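Local coordinates for protein antibiotic biosynthesis monooxygenase (Shewanella loihica, PDB 2RIL) that probably acts as a monooxygenase and pairs with a second copy of itself through its beta-sheet, at residues 5-10 against 59-64; 12-17 against 53-58; 31-36 against 69-74. All blocks are in the same frame, centred on the assembly; numbering follows the deposited sequence.

Interaction 1: 5-10 against 59-64; sequences PVTLIN and VAIWQS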
ATOM      1  N   PRO A   5      -7.016   6.592 -14.232  1.00 11.09           N
ATOM      2  CA  PRO A   5      -5.897   6.613 -13.291  1.00  9.64           C
ATOM      3  C   PRO A   5      -5.796   5.305 -12.538  1.00  9.06           C
ATOM      4  O   PRO A   5      -6.815   4.648 -12.236  1.00 11.36           O
ATOM      5  CB  PRO A   5      -6.226   7.795 -12.367  1.00 11.07           C
ATOM      6  CG  PRO A   5      -7.023   8.716 -13.238  1.00 11.46           C
ATOM      7  CD  PRO A   5      -7.881   7.772 -14.042  1.00 12.04           C
ATOM      8  N   VAL A   6      -4.557   4.886 -12.310  0.50  8.54           N
ATOM      9  CA  VAL A   6      -4.253   3.652 -11.587  0.50  8.44           C
ATOM     10  C   VAL A   6      -3.254   3.944 -10.485  0.50  7.51           C
ATOM     11  O   VAL A   6      -2.546   4.962 -10.506  0.50  6.87           O
ATOM     12  CB  VAL A   6      -3.670   2.508 -12.486  0.50  9.39           C
ATOM     13  CG1 VAL A   6      -4.695   2.063 -13.529  0.50  9.90           C
ATOM     14  CG2 VAL A   6      -2.363   2.914 -13.169  0.50  9.93           C
ATOM     15  N   THR A   7      -3.184   3.030  -9.528  1.00  6.75           N
ATOM     16  CA  THR A   7      -2.260   3.134  -8.422  1.00  6.93           C
ATOM     17  C   THR A   7      -1.297   1.982  -8.476  1.00  6.89           C
ATOM     18  O   THR A   7      -1.721   0.829  -8.507  1.00  8.12           O
ATOM     19  CB  THR A   7      -2.999   3.101  -7.092  1.00  7.32           C
ATOM     20  OG1 THR A   7      -3.934   4.192  -7.067  1.00  9.87           O
ATOM     21  CG2 THR A   7      -2.027   3.221  -5.910  1.00  8.19           C
ATOM     22  N   LEU A   8       0.007   2.268  -8.469  1.00  6.47           N
ATOM     23  CA  LEU A   8       1.012   1.231  -8.273  1.00  7.22           C
ATOM     24  C   LEU A   8       1.189   1.100  -6.767  1.00  6.81           C
ATOM     25  O   LEU A   8       1.447   2.094  -6.111  1.00  8.39           O
ATOM     26  CB  LEU A   8       2.333   1.673  -8.918  1.00  8.69           C
ATOM     27  CG  LEU A   8       3.597   0.890  -8.537  1.00 10.64           C
ATOM     28  CD1 LEU A   8       3.575  -0.496  -9.137  1.00 13.26           C
ATOM     29  CD2 LEU A   8       4.880   1.612  -8.844  1.00 13.53           C
ATOM     30  N   ILE A   9       1.102  -0.128  -6.233  1.00  6.76           N
ATOM     31  CA  ILE A   9       1.532  -0.376  -4.866  1.00  5.86           C
ATOM     32  C   ILE A   9       2.667  -1.385  -4.961  1.00  6.86           C
ATOM     33  O   ILE A   9       2.520  -2.443  -5.594  1.00  8.12           O
ATOM     34  CB  ILE A   9       0.408  -0.859  -3.949  1.00  5.77           C
ATOM     35  CG1 ILE A   9      -0.763   0.129  -3.952  1.00  6.11           C
ATOM     36  CG2 ILE A   9       0.967  -1.031  -2.557  1.00  6.94           C
ATOM     37  CD1 ILE A   9      -2.008  -0.326  -3.156  1.00  7.43           C
ATOM     38  N   ASN A  10       3.806  -1.008  -4.389  1.00  7.03           N
ATOM     39  CA  ASN A  10       5.009  -1.819  -4.440  1.00  6.62           C
ATOM     40  C   ASN A  10       5.599  -1.992  -3.054  1.00  6.43           C
ATOM     41  O   ASN A  10       6.267  -1.098  -2.538  1.00  6.57           O
ATOM     42  CB  ASN A  10       6.042  -1.179  -5.375  1.00  6.69           C
ATOM     43  CG  ASN A  10       7.110  -2.127  -5.803  1.00  7.17           C
ATOM     44  OD1 ASN A  10       7.116  -3.267  -5.335  1.00  9.28           O
ATOM     45  ND2 ASN A  10       8.043  -1.674  -6.669  1.00  8.47           N
ATOM     46  N   VAL A  59       3.508   3.909  -3.013  1.00  5.85           N
ATOM     47  CA  VAL A  59       2.173   4.049  -3.567  1.00  6.49           C
ATOM     48  C   VAL A  59       2.220   5.208  -4.554  1.00  6.87           C
ATOM     49  O   VAL A  59       2.359   6.341  -4.137  1.00  8.10           O
ATOM     50  CB  VAL A  59       1.126   4.286  -2.484  1.00  6.72           C
ATOM     51  CG1 VAL A  59      -0.305   4.292  -3.137  1.00  7.83           C
ATOM     52  CG2 VAL A  59       1.141   3.215  -1.369  1.00  8.39           C
ATOM     53  N   ALA A  60       2.136   4.902  -5.851  1.00  7.93           N
ATOM     54  CA  ALA A  60       2.271   5.915  -6.917  1.00  7.75           C
ATOM     55  C   ALA A  60       1.014   5.965  -7.755  1.00  7.27           C
ATOM     56  O   ALA A  60       0.349   4.947  -7.928  1.00  8.55           O
ATOM     57  CB  ALA A  60       3.429   5.570  -7.821  1.00  8.28           C
ATOM     58  N   ILE A  61       0.714   7.134  -8.291  0.50  7.46           N
ATOM     59  CA  ILE A  61      -0.453   7.332  -9.118  0.50  7.24           C
ATOM     60  C   ILE A  61       0.008   7.644 -10.542  0.50  7.34           C
ATOM     61  O   ILE A  61       0.908   8.483 -10.762  0.50  7.45           O
ATOM     62  CB  ILE A  61      -1.334   8.478  -8.634  0.50  7.96           C
ATOM     63  CG1 ILE A  61      -1.481   8.429  -7.117  0.50  8.47           C
ATOM     64  CG2 ILE A  61      -2.705   8.412  -9.358  0.50  8.82           C
ATOM     65  CD1 ILE A  61      -2.375   7.361  -6.678  0.50 10.30           C
ATOM     66  N   TRP A  62      -0.590   6.937 -11.488  1.00  6.90           N
ATOM     67  CA  TRP A  62      -0.314   7.088 -12.908  1.00  7.13           C
ATOM     68  C   TRP A  62      -1.618   7.434 -13.644  1.00  7.09           C
ATOM     69  O   TRP A  62      -2.692   6.975 -13.270  1.00  7.80           O
ATOM     70  CB  TRP A  62       0.276   5.794 -13.474  1.00  8.71           C
ATOM     71  CG  TRP A  62       1.666   5.558 -13.042  1.00  8.43           C
ATOM     72  CD1 TRP A  62       2.102   5.053 -11.837  1.00  8.41           C
ATOM     73  CD2 TRP A  62       2.835   5.927 -13.764  1.00  7.81           C
ATOM     74  NE1 TRP A  62       3.451   5.055 -11.784  1.00  9.79           N
ATOM     75  CE2 TRP A  62       3.937   5.558 -12.973  1.00  8.73           C
ATOM     76  CE3 TRP A  62       3.056   6.469 -15.042  1.00  8.72           C
ATOM     77  CZ2 TRP A  62       5.233   5.730 -13.407  1.00 10.05           C
ATOM     78  CZ3 TRP A  62       4.341   6.635 -15.451  1.00  9.91           C
ATOM     79  CH2 TRP A  62       5.409   6.268 -14.643  1.00  9.23           C
ATOM     80  N   GLN A  63      -1.493   8.169 -14.735  1.00  8.42           N
ATOM     81  CA  GLN A  63      -2.677   8.565 -15.486  1.00  9.37           C
ATOM     82  C   GLN A  63      -3.438   7.398 -16.129  1.00  9.12           C
ATOM     83  O   GLN A  63      -4.650   7.462 -16.333  1.00  9.72           O
ATOM     84  CB  GLN A  63      -2.235   9.524 -16.575  1.00 11.15           C
ATOM     85  CG  GLN A  63      -3.400  10.154 -17.319  1.00 12.58           C
ATOM     86  CD  GLN A  63      -4.095  11.224 -16.445  1.00 17.76           C
ATOM     87  OE1 GLN A  63      -3.436  12.190 -15.983  1.00 21.91           O
ATOM     88  NE2 GLN A  63      -5.402  11.045 -16.179  1.00 20.71           N
ATOM     89  N   SER A  64      -2.720   6.319 -16.468  1.00  8.66           N
ATOM     90  CA  SER A  64      -3.313   5.136 -17.072  1.00  8.39           C
ATOM     91  C   SER A  64      -2.424   3.958 -16.921  1.00  8.53           C
ATOM     92  O   SER A  64      -1.207   4.108 -16.707  1.00  8.49           O
ATOM     93  CB  SER A  64      -3.528   5.376 -18.583  1.00  8.40           C
ATOM     94  OG  SER A  64      -2.316   5.547 -19.273  1.00  9.74           O
TER
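Two central neighbours of a four-stranded antiparallel sheet meet here, strand 6-12 running against strand 56-62, with 155° between the directions of the short segments. Val6 and Trp62 form one hydrogen-bonded pair: Val6 N reaches Trp62 O at 3.0 Å, and Trp62 N returns to Val6 O at 2.9 Å in a nearly straight bond (175°). Leu8 and Ala60 form the next, with Leu8 N 2.8 Å from Ala60 O and Ala60 N 2.9 Å from Leu8 O. All four donors lie in the plane of the carbonyl they address. The sheet belongs to a ferredoxin-like alpha+beta fold, and its two faces have largely different neighbours. On the face of Val6, Leu8 and Trp62, helix 65-79 packs: Leu8 rests on Phe68, and the Trp62 ring is edge-to-face with Phe68 and Tyr39. Here Val6 CG2, in the crowded position between its backbone N and carbonyl carbon, lies 3.9 Å from Trp62 CB, while Leu8 CB faces Ala60 CB at 4.2 Å. The face of Thr7, Ile9, Val59 and Ile61 meets the second subunit, whose His45 touches Thr7 and whose Ile57 touches Ile9. Diagonally between the two non-hydrogen-bonded pairs of this face, the Thr7 and Val59 side chains cross obliquely; Thr7 CG2 and Val59 CG1, each anti to its own backbone N, come within 3.4 Å, tighter than usual van der Waals contact. Thr7 OG1 turns the other way, beside its backbone N, and meets the methyl CD1 of Ile61 at 3.6 Å, the two side chains running alongside each other.

Interaction 2: 12-17 against 53-58; sequences FKVPAD and TYQLIN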
ATOM      1  N   PHE A  12       8.177  -3.484  -0.455  1.00  8.62           N
ATOM      2  CA  PHE A  12       9.565  -3.939  -0.494  1.00  8.66           C
ATOM      3  C   PHE A  12      10.007  -4.690   0.769  1.00  9.44           C
ATOM      4  O   PHE A  12       9.812  -4.219   1.866  1.00  9.41           O
ATOM      5  CB  PHE A  12      10.496  -2.737  -0.626  1.00  7.74           C
ATOM      6  CG  PHE A  12      10.384  -2.005  -1.945  1.00  8.99           C
ATOM      7  CD1 PHE A  12      11.040  -2.442  -3.039  1.00 12.87           C
ATOM      8  CD2 PHE A  12       9.627  -0.857  -2.070  1.00  9.88           C
ATOM      9  CE1 PHE A  12      10.952  -1.784  -4.248  1.00 13.20           C
ATOM     10  CE2 PHE A  12       9.539  -0.208  -3.265  1.00 10.28           C
ATOM     11  CZ  PHE A  12      10.199  -0.682  -4.362  1.00 11.65           C
ATOM     12  N   LYS A  13      10.687  -5.818   0.575  1.00 11.00           N
ATOM     13  CA  LYS A  13      11.394  -6.485   1.659  1.00 12.20           C
ATOM     14  C   LYS A  13      12.793  -5.906   1.683  1.00 11.34           C
ATOM     15  O   LYS A  13      13.543  -6.070   0.729  1.00 13.73           O
ATOM     16  CB  LYS A  13      11.423  -7.987   1.464  1.00 13.01           C
ATOM     17  CG  LYS A  13      10.034  -8.579   1.515  1.00 14.51           C
ATOM     18  CD  LYS A  13      10.052 -10.107   1.500  1.00 16.00           C
ATOM     19  CE  LYS A  13       8.675 -10.652   1.549  1.00 18.90           C
ATOM     20  NZ  LYS A  13       8.666 -12.149   1.759  1.00 20.28           N
ATOM     21  N   VAL A  14      13.088  -5.192   2.765  1.00 11.04           N
ATOM     22  CA  VAL A  14      14.360  -4.490   2.956  1.00 13.00           C
ATOM     23  C   VAL A  14      15.274  -5.324   3.853  1.00 15.23           C
ATOM     24  O   VAL A  14      14.869  -5.738   4.938  1.00 15.37           O
ATOM     25  CB  VAL A  14      14.099  -3.122   3.618  1.00 12.97           C
ATOM     26  CG1 VAL A  14      15.443  -2.364   3.876  1.00 14.26           C
ATOM     27  CG2 VAL A  14      13.155  -2.295   2.744  1.00 11.98           C
ATOM     28  N   PRO A  15      16.478  -5.643   3.365  1.00 17.41           N
ATOM     29  CA  PRO A  15      17.446  -6.363   4.210  1.00 18.05           C
ATOM     30  C   PRO A  15      17.757  -5.650   5.498  1.00 17.52           C
ATOM     31  O   PRO A  15      17.792  -4.398   5.549  1.00 18.12           O
ATOM     32  CB  PRO A  15      18.694  -6.418   3.332  1.00 18.36           C
ATOM     33  CG  PRO A  15      18.178  -6.411   1.979  1.00 18.72           C
ATOM     34  CD  PRO A  15      17.008  -5.440   2.014  1.00 18.21           C
ATOM     35  N   ALA A  16      18.014  -6.437   6.540  1.00 18.16           N
ATOM     36  CA  ALA A  16      18.354  -5.900   7.830  1.00 17.85           C
ATOM     37  C   ALA A  16      19.467  -4.855   7.696  1.00 17.28           C
ATOM     38  O   ALA A  16      20.502  -5.070   7.023  1.00 17.44           O
ATOM     39  CB  ALA A  16      18.833  -7.012   8.772  1.00 19.13           C
ATOM     40  N   ASP A  17      19.244  -3.727   8.352  1.00 16.67           N
ATOM     41  CA  ASP A  17      20.195  -2.671   8.449  1.00 16.64           C
ATOM     42  C   ASP A  17      20.467  -1.920   7.145  1.00 17.23           C
ATOM     43  O   ASP A  17      21.374  -1.073   7.142  1.00 20.43           O
ATOM     44  CB  ASP A  17      21.551  -3.185   9.044  1.00 16.62           C
ATOM     45  CG  ASP A  17      22.214  -2.146   9.934  1.00 19.05           C
ATOM     46  OD1 ASP A  17      21.492  -1.319  10.504  1.00 21.45           O
ATOM     47  OD2 ASP A  17      23.461  -2.145  10.056  1.00 20.15           O
ATOM     48  N   THR A  53       7.124  -6.730   7.840  1.00  9.74           N
ATOM     49  CA  THR A  53       7.494  -7.477   6.650  1.00 10.24           C
ATOM     50  C   THR A  53       8.031  -6.532   5.567  1.00  9.03           C
ATOM     51  O   THR A  53       9.045  -6.813   4.930  1.00 10.26           O
ATOM     52  CB  THR A  53       6.309  -8.240   6.084  1.00 10.66           C
ATOM     53  OG1 THR A  53       5.789  -9.107   7.102  1.00 11.88           O
ATOM     54  CG2 THR A  53       6.705  -9.040   4.851  1.00 10.40           C
ATOM     55  N   TYR A  54       7.308  -5.427   5.355  1.00  9.49           N
ATOM     56  CA  TYR A  54       7.651  -4.486   4.305  1.00  7.92           C
ATOM     57  C   TYR A  54       8.042  -3.157   4.960  1.00  8.01           C
ATOM     58  O   TYR A  54       7.165  -2.360   5.323  1.00  8.67           O
ATOM     59  CB  TYR A  54       6.434  -4.324   3.380  1.00  9.16           C
ATOM     60  CG  TYR A  54       6.046  -5.605   2.702  1.00  9.05           C
ATOM     61  CD1 TYR A  54       6.910  -6.235   1.838  1.00  8.67           C
ATOM     62  CD2 TYR A  54       4.787  -6.187   2.918  1.00  9.28           C
ATOM     63  CE1 TYR A  54       6.549  -7.412   1.180  1.00  8.39           C
ATOM     64  CE2 TYR A  54       4.422  -7.332   2.258  1.00  9.02           C
ATOM     65  CZ  TYR A  54       5.312  -7.965   1.419  1.00  8.69           C
ATOM     66  OH  TYR A  54       4.937  -9.135   0.783  1.00 10.68           O
ATOM     67  N   GLN A  55       9.341  -2.903   5.136  0.50  8.08           N
ATOM     68  CA  GLN A  55       9.755  -1.662   5.779  0.50  8.64           C
ATOM     69  C   GLN A  55       9.538  -0.451   4.858  0.50  8.05           C
ATOM     70  O   GLN A  55       9.488   0.668   5.350  0.50  8.34           O
ATOM     71  CB  GLN A  55      11.214  -1.689   6.237  0.50  9.23           C
ATOM     72  CG  GLN A  55      11.520  -2.495   7.484  0.50  9.64           C
ATOM     73  CD  GLN A  55      12.926  -2.216   7.956  0.50 10.38           C
ATOM     74  OE1 GLN A  55      13.211  -1.134   8.459  0.50 12.96           O
ATOM     75  NE2 GLN A  55      13.807  -3.197   7.801  0.50 13.43           N
ATOM     76  N   LEU A  56       9.423  -0.688   3.543  1.00  7.76           N
ATOM     77  CA  LEU A  56       9.059   0.333   2.558  1.00  7.52           C
ATOM     78  C   LEU A  56       7.926  -0.166   1.707  1.00  7.68           C
ATOM     79  O   LEU A  56       7.938  -1.305   1.282  1.00  7.43           O
ATOM     80  CB  LEU A  56      10.205   0.706   1.623  1.00  8.66           C
ATOM     81  CG  LEU A  56      11.416   1.352   2.291  1.00  8.10           C
ATOM     82  CD1 LEU A  56      12.599   1.389   1.278  1.00  9.81           C
ATOM     83  CD2 LEU A  56      11.094   2.742   2.841  1.00  8.19           C
ATOM     84  N   ILE A  57       6.935   0.699   1.469  1.00  6.58           N
ATOM     85  CA  ILE A  57       5.886   0.442   0.488  1.00  6.26           C
ATOM     86  C   ILE A  57       5.646   1.698  -0.295  1.00  6.62           C
ATOM     87  O   ILE A  57       5.324   2.740   0.296  1.00  7.24           O
ATOM     88  CB  ILE A  57       4.520  -0.004   1.105  1.00  6.40           C
ATOM     89  CG1 ILE A  57       4.692  -1.256   1.978  1.00  5.69           C
ATOM     90  CG2 ILE A  57       3.498  -0.224  -0.004  1.00  6.50           C
ATOM     91  CD1 ILE A  57       3.400  -1.835   2.547  1.00  7.66           C
ATOM     92  N   ASN A  58       5.880   1.657  -1.606  1.00  5.98           N
ATOM     93  CA  ASN A  58       5.591   2.818  -2.436  1.00  5.47           C
ATOM     94  C   ASN A  58       4.174   2.749  -2.966  1.00  5.55           C
ATOM     95  O   ASN A  58       3.680   1.679  -3.359  1.00  6.88           O
ATOM     96  CB  ASN A  58       6.558   2.935  -3.604  1.00  6.09           C
ATOM     97  CG  ASN A  58       6.403   4.253  -4.333  1.00  6.32           C
ATOM     98  OD1 ASN A  58       6.223   5.300  -3.676  1.00  7.89           O
ATOM     99  ND2 ASN A  58       6.476   4.233  -5.664  1.00  8.32           N
TER
HETATM  100  O   HOH W   1      11.239  -5.120   5.003  1.00 11.21           O
HETATM  101  O   HOH W   2      13.272  -5.749   6.855  1.00 34.18           O
HETATM  102  O   HOH W   3      16.222  -2.742   7.721  1.00 30.52           O
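The backbones of 12-17 and 53-58 join at one antiparallel hydrogen-bonded pair, Phe12 with Leu56, where Phe12 N points nearly along the C=O axis of Leu56 at 2.8 Å from its O (165° at the hydrogen), and from Val14 on the chains draw apart. Only the Phe12 N bond links them directly; farther out, water takes over. Water 1 accepts from Val14 N and Gln55 N and donates to Thr53 O, 2.8 Å away, so a single molecule ties three backbone groups. Gln55, extended beyond CG, carries its amide alongside the 12-17 backbone, where NE2 donates to two waters: one donates in turn to Val14 O, the other to Pro15 O.

Apolar side chains fill the same seam. The Phe12 ring, with CG beside its own backbone N (chi1 -67°), presents CD2 to Leu56 CB at 4.1 Å and has Asn58 CB at its edge. Val14 points toward the opposite segment and sets CG2 4.0 Å from Leu56 CD1, while the Gln55 side chain crosses that of Val14 at about a right angle, its CB also beside CG2. Both Val14 and Leu56 also touch Ala22 of helix 19-33. The Tyr54 ring has Thr53 CG2 3.7 Å above its centre, a CH-pi type of approach, while the Phe12 carbonyl lies at its edge. The extended Lys13 chain crosses the Tyr54 side chain obliquely, CG 3.7 Å from Tyr54 CE1. The hydroxyl of Tyr54 bonds to that of Tyr54 of the second subunit, and Thr53 OG1 to Asn90 of the same neighbour. The contact therefore closes the end of the sheet where strand 6-12 gives way to the crossover into helix 19-33, beside the interface with the second subunit, in the ferredoxin-like fold of the dimeric alpha/beta barrel superfamily.

Interaction 3: 31-36 against 69-74; sequences DFMAQQ and YQAAQK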
ATOM      1  N   ASP A  31      13.349   9.062  -9.810  1.00 11.55           N
ATOM      2  CA  ASP A  31      13.810  10.112 -10.693  1.00 12.10           C
ATOM      3  C   ASP A  31      13.638   9.740 -12.176  1.00 12.17           C
ATOM      4  O   ASP A  31      13.281  10.600 -12.972  1.00 14.39           O
ATOM      5  CB  ASP A  31      15.257  10.502 -10.383  1.00 13.07           C
ATOM      6  CG  ASP A  31      15.422  11.137  -9.012  1.00 14.86           C
ATOM      7  OD1 ASP A  31      14.421  11.528  -8.381  1.00 15.85           O
ATOM      8  OD2 ASP A  31      16.583  11.248  -8.547  1.00 19.31           O
ATOM      9  N   PHE A  32      13.837   8.485 -12.532  1.00 12.14           N
ATOM     10  CA  PHE A  32      13.563   8.052 -13.905  1.00 10.86           C
ATOM     11  C   PHE A  32      12.067   8.060 -14.189  1.00 11.95           C
ATOM     12  O   PHE A  32      11.597   8.618 -15.147  1.00 12.05           O
ATOM     13  CB  PHE A  32      14.098   6.635 -14.152  1.00 12.73           C
ATOM     14  CG  PHE A  32      13.803   6.133 -15.516  1.00 13.80           C
ATOM     15  CD1 PHE A  32      14.654   6.434 -16.587  1.00 16.42           C
ATOM     16  CD2 PHE A  32      12.649   5.400 -15.778  1.00 14.64           C
ATOM     17  CE1 PHE A  32      14.345   6.003 -17.860  1.00 17.01           C
ATOM     18  CE2 PHE A  32      12.378   4.934 -17.036  1.00 15.55           C
ATOM     19  CZ  PHE A  32      13.228   5.238 -18.080  1.00 16.77           C
HETATM   20  N   MSE A  33      11.283   7.459 -13.308  1.00 11.77           N
HETATM   21  CA  MSE A  33       9.841   7.328 -13.570  1.00 11.42           C
HETATM   22  C   MSE A  33       9.129   8.673 -13.609  1.00 12.17           C
HETATM   23  O   MSE A  33       8.181   8.876 -14.384  1.00 12.23           O
HETATM   24  CB  MSE A  33       9.219   6.444 -12.487  1.00 11.42           C
HETATM   25  CG  MSE A  33       9.601   4.970 -12.589  1.00 11.71           C
HETATM   26 SE   MSE A  33       9.230   4.177 -14.333  0.75 12.60          SE
HETATM   27  CE  MSE A  33       7.768   2.962 -13.823  1.00 13.43           C
ATOM     28  N   ALA A  34       9.626   9.617 -12.825  1.00 13.43           N
ATOM     29  CA  ALA A  34       8.984  10.905 -12.704  1.00 14.61           C
ATOM     30  C   ALA A  34       9.071  11.712 -13.981  1.00 15.72           C
ATOM     31  O   ALA A  34       8.301  12.674 -14.160  1.00 17.61           O
ATOM     32  CB  ALA A  34       9.568  11.689 -11.485  1.00 15.13           C
ATOM     33  N   GLN A  35       9.984  11.320 -14.865  1.00 15.67           N
ATOM     34  CA  GLN A  35      10.137  11.910 -16.191  1.00 16.27           C
ATOM     35  C   GLN A  35       9.294  11.314 -17.291  1.00 15.58           C
ATOM     36  O   GLN A  35       9.317  11.790 -18.449  1.00 16.46           O
ATOM     37  CB  GLN A  35      11.617  11.819 -16.609  1.00 17.70           C
ATOM     38  CG  GLN A  35      12.485  12.638 -15.679  1.00 22.52           C
ATOM     39  CD  GLN A  35      12.187  14.127 -15.854  1.00 29.78           C
ATOM     40  OE1 GLN A  35      12.192  14.648 -16.986  1.00 34.63           O
ATOM     41  NE2 GLN A  35      11.874  14.804 -14.751  1.00 34.03           N
ATOM     42  N   GLN A  36       8.524  10.291 -16.955  1.00 13.74           N
ATOM     43  CA  GLN A  36       7.801   9.517 -17.952  1.00 12.16           C
ATOM     44  C   GLN A  36       6.412  10.058 -18.122  1.00 12.19           C
ATOM     45  O   GLN A  36       5.784  10.530 -17.154  1.00 12.09           O
ATOM     46  CB  GLN A  36       7.760   8.051 -17.572  1.00 11.86           C
ATOM     47  CG  GLN A  36       9.139   7.446 -17.353  1.00 12.04           C
ATOM     48  CD  GLN A  36      10.048   7.661 -18.492  1.00 14.00           C
ATOM     49  OE1 GLN A  36       9.703   7.392 -19.662  1.00 15.26           O
ATOM     50  NE2 GLN A  36      11.246   8.128 -18.170  1.00 16.37           N
ATOM     51  N   TYR A  69       2.798   0.961 -17.918  1.00 10.06           N
ATOM     52  CA  TYR A  69       3.454  -0.178 -18.566  1.00 11.57           C
ATOM     53  C   TYR A  69       4.543   0.277 -19.526  1.00 11.95           C
ATOM     54  O   TYR A  69       5.594  -0.342 -19.598  1.00 12.65           O
ATOM     55  CB  TYR A  69       2.469  -1.076 -19.298  1.00 13.33           C
ATOM     56  CG  TYR A  69       1.415  -1.723 -18.480  1.00 16.48           C
ATOM     57  CD1 TYR A  69       1.711  -2.388 -17.332  1.00 15.77           C
ATOM     58  CD2 TYR A  69       0.105  -1.761 -18.956  1.00 17.01           C
ATOM     59  CE1 TYR A  69       0.664  -2.997 -16.563  1.00 16.52           C
ATOM     60  CE2 TYR A  69      -0.883  -2.377 -18.252  1.00 20.00           C
ATOM     61  CZ  TYR A  69      -0.591  -2.999 -17.065  1.00 16.06           C
ATOM     62  OH  TYR A  69      -1.657  -3.602 -16.421  1.00 20.15           O
ATOM     63  N   GLN A  70       4.252   1.353 -20.241  0.50 12.46           N
ATOM     64  CA  GLN A  70       5.209   1.965 -21.172  0.50 13.32           C
ATOM     65  C   GLN A  70       6.501   2.422 -20.401  0.50 12.51           C
ATOM     66  O   GLN A  70       7.627   2.155 -20.828  0.50 13.83           O
ATOM     67  CB  GLN A  70       4.458   3.072 -22.004  0.50 13.70           C
ATOM     68  CG  GLN A  70       3.400   2.460 -23.055  0.50 16.73           C
ATOM     69  CD  GLN A  70       2.323   3.444 -23.699  0.50 15.71           C
ATOM     70  OE1 GLN A  70       2.439   4.671 -23.626  0.50 19.34           O
ATOM     71  NE2 GLN A  70       1.264   2.866 -24.312  0.50 12.63           N
ATOM     72  N   ALA A  71       6.316   3.038 -19.220  1.00 12.22           N
ATOM     73  CA  ALA A  71       7.377   3.571 -18.379  1.00 11.67           C
ATOM     74  C   ALA A  71       8.175   2.409 -17.770  1.00 11.38           C
ATOM     75  O   ALA A  71       9.406   2.435 -17.715  1.00 12.04           O
ATOM     76  CB  ALA A  71       6.773   4.402 -17.269  1.00 12.64           C
ATOM     77  N   ALA A  72       7.469   1.364 -17.330  1.00 11.26           N
ATOM     78  CA  ALA A  72       8.151   0.171 -16.758  1.00 12.16           C
ATOM     79  C   ALA A  72       9.066  -0.543 -17.779  1.00 13.20           C
ATOM     80  O   ALA A  72      10.192  -0.980 -17.441  1.00 13.84           O
ATOM     81  CB  ALA A  72       7.119  -0.817 -16.165  1.00 13.57           C
ATOM     82  N   GLN A  73       8.609  -0.636 -19.024  1.00 13.76           N
ATOM     83  CA  GLN A  73       9.413  -1.221 -20.111  1.00 14.26           C
ATOM     84  C   GLN A  73      10.659  -0.369 -20.350  1.00 14.44           C
ATOM     85  O   GLN A  73      11.787  -0.881 -20.437  1.00 14.65           O
ATOM     86  CB  GLN A  73       8.581  -1.323 -21.390  1.00 15.92           C
ATOM     87  CG  GLN A  73       9.399  -1.934 -22.573  1.00 16.51           C
ATOM     88  CD  GLN A  73       8.729  -1.993 -23.962  1.00 20.86           C
ATOM     89  OE1 GLN A  73       7.533  -2.247 -24.079  1.00 28.71           O
ATOM     90  NE2 GLN A  73       9.561  -1.881 -25.041  1.00 27.13           N
ATOM     91  N   LYS A  74      10.474   0.949 -20.395  1.00 12.62           N
ATOM     92  CA  LYS A  74      11.642   1.845 -20.527  1.00 14.64           C
ATOM     93  C   LYS A  74      12.637   1.745 -19.375  1.00 14.58           C
ATOM     94  O   LYS A  74      13.859   1.795 -19.591  1.00 13.85           O
ATOM     95  CB  LYS A  74      11.231   3.296 -20.760  1.00 14.56           C
ATOM     96  CG  LYS A  74      10.474   3.552 -22.046  1.00 16.45           C
ATOM     97  CD  LYS A  74      10.294   5.052 -22.226  1.00 19.44           C
ATOM     98  CE  LYS A  74       9.510   5.393 -23.496  1.00 23.61           C
ATOM     99  NZ  LYS A  74       8.045   5.645 -23.282  1.00 27.07           N
TER
HETATM  100  O   HOH W   4       7.477   6.005 -20.825  1.00 15.73           O
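Phe32 O is the best-held polar atom here, gripped by two donors from its own segment: Gln35 N at 3.2 Å and the side-chain amide Gln36 NE2 at 3.1 Å. The amide bond is straight at the hydrogen (170°), yet NE2 approaches from above the carbonyl plane, 40° out of it, while the oxygen sits in the amide's own plane. A bend at chi2 of Gln36 brings the amide back to Phe32 O, at the type I turn that runs from Met33 to Gln36. The same NE2 hangs 3.5 Å above one face of the Phe32 ring, offset toward its rim, so one bond fixes the rotation of the amide and lays it over the aromatic.

With NE2 so engaged, Gln36 OE1 is directed at the partner helix. Water 4 donates to OE1 and accepts from Lys74 NZ at 2.5 Å; this leg is short, as might be expected of a charged amine. The aliphatic part of the lysine packs as well, its CD 3.5 Å from OE1. The rest is mostly van der Waals packing. The Phe32 ring, its CG anti to the backbone N (chi1 178°), reaches helix 65-79 edge-first: Ala71 O and Lys74 CB lie at its edge, the latter 3.9 Å from CZ. Selenomethionine Met33, bent along its chain, places SE 3.8 Å from Ala71 CB, a methyl that also meets Gln36 CB and CG. Met33 and Ala71 also rest on Trp62 of strand 56-62. The small side chain of Ala71 is consistent with the close approach of the end of helix 19-33 to helix 65-79, both lying on one face of the antiparallel sheet, the layout of the ferredoxin-like alpha+beta fold found in the dimeric alpha/beta barrel superfamily.

Interactions 1 and 2 lie along the same pair of strands, 6-12 and 56-62, their centres about 19 Å apart; the probable hydrogen bond from Asn10 N to Asn58 O continues the pairing between them. Interaction 1 is buried and works by direct backbone bonds, whereas interaction 2, partly buried at the far end, relies on water where the chains part. Both touch the second subunit. Interaction 3 is a surface contact between the two helices, which no other chain of the assembly touches, and is chiefly apolar with one water bridge. The Trp62 ring connects it to interaction 1; interactions 2 and 3 do not touch.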